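Local coordinates for endoglucanase (PDB 1UWW), which hydrolyses internal beta-1,4-glucosidic linkages of cellulose and related glucans, this chain being its family 28 carbohydrate-binding module, specific for non-crystalline cellulose, at residues G103-P114 with L162-V173. Numbering follows the deposited sequence.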
loop_
_atom_site.group_PDB
_atom_site.type_symbol
_atom_site.label_atom_id
_atom_site.label_comp_id
_atom_site.label_asym_id
_atom_site.label_seq_id
_atom_site.Cartn_x
_atom_site.Cartn_y
_atom_site.Cartn_z
ATOM N N GLY A 103 4.797 14.123 -5.898
ATOM C CA GLY A 103 4.708 12.740 -5.532
ATOM C C GLY A 103 4.285 12.498 -4.094
ATOM O O GLY A 103 3.655 13.318 -3.437
ATOM N N ALA A 104 4.649 11.311 -3.641
ATOM C CA ALA A 104 4.199 10.794 -2.363
ATOM C C ALA A 104 5.188 9.768 -1.862
ATOM O O ALA A 104 6.127 9.389 -2.576
ATOM C CB ALA A 104 2.771 10.207 -2.492
HETATM N N MSE A 105 4.967 9.322 -0.635
HETATM C CA MSE A 105 5.764 8.285 0.011
HETATM C C MSE A 105 4.776 7.284 0.619
HETATM O O MSE A 105 3.865 7.722 1.326
HETATM C CB MSE A 105 6.594 8.901 1.121
HETATM C CG MSE A 105 7.427 7.913 1.933
HETATM SE SE MSE A 105 8.377 8.736 3.423
HETATM C CE MSE A 105 9.590 9.243 2.474
ATOM N N ASN A 106 4.976 5.987 0.374
ATOM C CA ASN A 106 4.156 4.909 0.907
ATOM C C ASN A 106 4.922 4.206 2.002
ATOM O O ASN A 106 6.006 3.644 1.736
ATOM C CB ASN A 106 3.798 3.888 -0.179
ATOM C CG ASN A 106 2.663 4.333 -1.094
ATOM O OD1 ASN A 106 2.446 3.715 -2.170
ATOM N ND2 ASN A 106 1.936 5.333 -0.694
ATOM N N ILE A 107 4.355 4.174 3.200
ATOM C CA ILE A 107 4.948 3.490 4.343
ATOM C C ILE A 107 4.238 2.144 4.541
ATOM O O ILE A 107 2.999 2.104 4.682
ATOM C CB ILE A 107 4.842 4.365 5.614
ATOM C CG1 ILE A 107 5.574 5.691 5.371
ATOM C CG2 ILE A 107 5.418 3.621 6.794
ATOM C CD1 ILE A 107 5.492 6.632 6.526
ATOM N N ASN A 108 4.995 1.046 4.531
ATOM C CA ASN A 108 4.469 -0.285 4.770
ATOM C C ASN A 108 5.140 -0.946 5.937
ATOM O O ASN A 108 6.259 -0.639 6.310
ATOM C CB ASN A 108 4.639 -1.157 3.519
ATOM C CG ASN A 108 3.645 -0.801 2.405
ATOM O OD1 ASN A 108 4.035 -0.210 1.421
ATOM N ND2 ASN A 108 2.339 -1.076 2.634
ATOM N N LEU A 109 4.403 -1.844 6.567
ATOM C CA LEU A 109 4.841 -2.530 7.771
ATOM C C LEU A 109 4.784 -4.030 7.521
ATOM O O LEU A 109 3.746 -4.563 7.120
ATOM C CB LEU A 109 3.907 -2.149 8.906
ATOM C CG LEU A 109 4.100 -2.821 10.256
ATOM C CD1 LEU A 109 5.404 -2.436 10.891
ATOM C CD2 LEU A 109 2.940 -2.452 11.221
ATOM N N VAL A 110 5.887 -4.706 7.793
ATOM C CA VAL A 110 6.070 -6.128 7.538
ATOM C C VAL A 110 6.614 -6.782 8.792
ATOM O O VAL A 110 7.411 -6.190 9.527
ATOM C CB VAL A 110 7.044 -6.370 6.360
ATOM C CG1 VAL A 110 7.345 -7.862 6.152
ATOM C CG2 VAL A 110 6.489 -5.744 5.103
ATOM N N PHE A 111 6.130 -7.980 9.101
ATOM C CA PHE A 111 6.742 -8.854 10.081
ATOM C C PHE A 111 7.189 -10.133 9.411
ATOM O O PHE A 111 6.721 -10.477 8.322
ATOM C CB PHE A 111 5.753 -9.209 11.207
ATOM C CG PHE A 111 5.195 -8.023 11.923
ATOM C CD1 PHE A 111 5.947 -7.328 12.858
ATOM C CD2 PHE A 111 3.913 -7.586 11.670
ATOM C CE1 PHE A 111 5.403 -6.230 13.515
ATOM C CE2 PHE A 111 3.391 -6.498 12.337
ATOM C CZ PHE A 111 4.144 -5.834 13.239
ATOM N N GLN A 112 8.078 -10.854 10.053
ATOM C CA GLN A 112 8.571 -12.107 9.484
ATOM C C GLN A 112 8.436 -13.309 10.446
ATOM O O GLN A 112 9.442 -13.926 10.825
ATOM C CB GLN A 112 10.021 -11.905 9.041
ATOM C CG GLN A 112 10.231 -10.755 8.077
ATOM C CD GLN A 112 11.531 -10.888 7.334
ATOM O OE1 GLN A 112 12.517 -10.261 7.686
ATOM N NE2 GLN A 112 11.544 -11.741 6.322
ATOM N N PRO A 113 7.208 -13.682 10.795
ATOM C CA PRO A 113 6.977 -14.852 11.660
ATOM C C PRO A 113 7.430 -16.148 10.964
ATOM O O PRO A 113 6.942 -16.432 9.884
ATOM C CB PRO A 113 5.455 -14.883 11.849
ATOM C CG PRO A 113 4.905 -14.046 10.723
ATOM C CD PRO A 113 5.949 -13.068 10.351
ATOM N N PRO A 114 8.340 -16.916 11.563
ATOM C CA PRO A 114 8.713 -18.219 10.972
ATOM C C PRO A 114 7.530 -19.160 10.752
ATOM O O PRO A 114 7.607 -20.012 9.872
ATOM C CB PRO A 114 9.687 -18.801 12.001
ATOM C CG PRO A 114 10.260 -17.632 12.662
ATOM C CD PRO A 114 9.122 -16.614 12.772
ATOM N N LEU A 162 4.799 -15.332 17.356
ATOM C CA LEU A 162 6.107 -14.696 17.423
ATOM C C LEU A 162 6.408 -14.099 16.055
ATOM O O LEU A 162 6.466 -14.797 15.056
ATOM C CB LEU A 162 7.194 -15.681 17.830
ATOM C CG LEU A 162 7.050 -16.166 19.273
ATOM C CD1 LEU A 162 7.995 -17.362 19.485
ATOM C CD2 LEU A 162 7.317 -15.091 20.280
ATOM N N LEU A 163 6.610 -12.788 16.021
ATOM C CA LEU A 163 6.777 -12.058 14.776
ATOM C C LEU A 163 8.242 -11.929 14.349
ATOM O O LEU A 163 8.505 -11.633 13.174
ATOM C CB LEU A 163 6.112 -10.683 14.909
ATOM C CG LEU A 163 4.606 -10.732 15.211
ATOM C CD1 LEU A 163 4.073 -9.330 15.533
ATOM C CD2 LEU A 163 3.857 -11.356 14.056
ATOM N N ARG A 164 9.175 -12.132 15.299
ATOM C CA ARG A 164 10.624 -12.152 15.087
ATOM C C ARG A 164 11.272 -10.795 14.823
ATOM O O ARG A 164 12.189 -10.363 15.524
ATOM C CB ARG A 164 11.038 -13.142 13.997
ATOM C CG ARG A 164 12.546 -13.454 13.992
ATOM C CD ARG A 164 13.004 -14.236 12.785
ATOM N NE ARG A 164 12.967 -13.411 11.602
ATOM C CZ ARG A 164 13.501 -13.738 10.430
ATOM N NH1 ARG A 164 14.094 -14.921 10.275
ATOM N NH2 ARG A 164 13.441 -12.899 9.414
ATOM N N ASN A 165 10.823 -10.145 13.772
ATOM C CA ASN A 165 11.306 -8.830 13.442
ATOM C C ASN A 165 10.236 -8.030 12.722
ATOM O O ASN A 165 9.357 -8.593 12.061
ATOM C CB ASN A 165 12.640 -8.883 12.650
ATOM C CG ASN A 165 12.511 -9.521 11.293
ATOM O OD1 ASN A 165 12.231 -10.713 11.183
ATOM N ND2 ASN A 165 12.721 -8.750 10.249
HETATM N N MSE A 166 10.359 -6.716 12.837
HETATM C CA MSE A 166 9.467 -5.761 12.240
HETATM C C MSE A 166 10.275 -4.895 11.308
HETATM O O MSE A 166 11.317 -4.341 11.672
HETATM C CB MSE A 166 8.866 -4.906 13.342
HETATM C CG MSE A 166 8.125 -3.660 12.891
HETATM SE SE MSE A 166 7.165 -2.733 14.255
HETATM C CE MSE A 166 8.342 -2.945 15.703
HETATM N N MSE A 167 9.919 -4.857 10.033
HETATM C CA MSE A 167 10.463 -3.747 9.158
HETATM C C MSE A 167 9.415 -2.747 8.723
HETATM O O MSE A 167 8.195 -3.048 8.602
HETATM C CB MSE A 167 11.163 -4.265 7.848
HETATM C CG MSE A 167 12.212 -5.482 8.156
HETATM SE SE MSE A 167 12.623 -6.693 6.702
HETATM C CE MSE A 167 12.326 -5.392 5.330
ATOM N N ILE A 168 9.935 -1.567 8.469
ATOM C CA ILE A 168 9.149 -0.418 8.043
ATOM C C ILE A 168 9.799 0.046 6.763
ATOM O O ILE A 168 10.998 0.394 6.764
ATOM C CB ILE A 168 9.099 0.715 9.101
ATOM C CG1 ILE A 168 8.593 0.159 10.437
ATOM C CG2 ILE A 168 8.198 1.805 8.623
ATOM C CD1 ILE A 168 8.613 1.151 11.544
ATOM N N ILE A 169 9.031 0.057 5.687
ATOM C CA ILE A 169 9.509 0.380 4.347
ATOM C C ILE A 169 8.967 1.723 3.956
ATOM O O ILE A 169 7.761 1.957 4.052
ATOM C CB ILE A 169 9.044 -0.706 3.359
ATOM C CG1 ILE A 169 9.610 -2.073 3.765
ATOM C CG2 ILE A 169 9.531 -0.344 1.943
ATOM C CD1 ILE A 169 9.042 -3.247 3.034
ATOM N N PHE A 170 9.833 2.622 3.497
ATOM C CA PHE A 170 9.482 4.001 3.141
ATOM C C PHE A 170 9.660 4.155 1.639
ATOM O O PHE A 170 10.755 4.513 1.162
ATOM C CB PHE A 170 10.355 4.995 3.897
ATOM C CG PHE A 170 10.197 4.935 5.387
ATOM C CD1 PHE A 170 10.906 4.029 6.132
ATOM C CD2 PHE A 170 9.336 5.798 6.056
ATOM C CE1 PHE A 170 10.815 3.983 7.513
ATOM C CE2 PHE A 170 9.221 5.750 7.441
ATOM C CZ PHE A 170 9.959 4.843 8.161
ATOM N N ALA A 171 8.630 3.872 0.860
ATOM C CA ALA A 171 8.768 3.757 -0.599
ATOM C C ALA A 171 8.389 5.030 -1.345
ATOM O O ALA A 171 7.439 5.717 -1.013
ATOM C CB ALA A 171 7.919 2.614 -1.093
ATOM N N ASP A 172 9.148 5.315 -2.393
ATOM C CA ASP A 172 8.928 6.437 -3.292
ATOM C C ASP A 172 7.714 6.202 -4.173
ATOM O O ASP A 172 7.564 5.128 -4.760
ATOM C CB ASP A 172 10.179 6.556 -4.166
ATOM C CG ASP A 172 10.226 7.806 -5.009
ATOM O OD1 ASP A 172 9.479 8.766 -4.800
ATOM O OD2 ASP A 172 11.071 7.832 -5.943
ATOM N N VAL A 173 6.879 7.222 -4.315
ATOM C CA VAL A 173 5.801 7.240 -5.292
ATOM C C VAL A 173 5.975 8.495 -6.150
ATOM O O VAL A 173 5.354 9.521 -5.927
ATOM C CB VAL A 173 4.411 7.288 -4.616
ATOM C CG1 VAL A 173 3.321 7.112 -5.653
ATOM C CG2 VAL A 173 4.279 6.232 -3.505
#
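Phe-111 meets two residues of segment 162-173: Leu-163 CD1 sits over one ring face, 3.9 Å from its centroid in a CH-pi contact, while Met-166 runs alongside, its CB 3.7 Å from Phe-111 CE1. With CG anti to the backbone N (chi1 168°), the selenomethionine chain also brings its CG within 3.6 Å of Leu-109 CD1. Farther along this face, Ile-107 and Phe-170 point the same way, Ile-107 CG1 lying 3.8 Å from Phe-170 CD2, and the selenium of Met-105 approaches the edge of the same ring as a Met-aromatic contact. Just beyond strand 104-111, Gln-112 OE1 accepts Asn-165 ND2 in plane, on a lone pair (3.0 Å, N-H...O angle 168°). Arg-164 NE and NH2 both donate to Asn-165 OD1, from the same face of the Asn-165 amide, and Asp-75 takes a further bond from ND2; held at both ends, the amide has its rotation fixed. Gln-112 NE2 hydrogen-bonds to Tyr-118 O. Paired backbone hydrogen bonds join the antiparallel strands from Ala-104/Val-173 to Val-110/Met-167. Asn-106 OD1 is hydrogen-bonded to Thr-127 OG1 of the second subunit. The face of Met-105, Ile-107 and Ile-168 packs on Phe-93 and Phe-91 of strand 88-97 in the other sheet of the beta-sandwich, while strands 73-77 and 120-129 flank the pair within its own sheet.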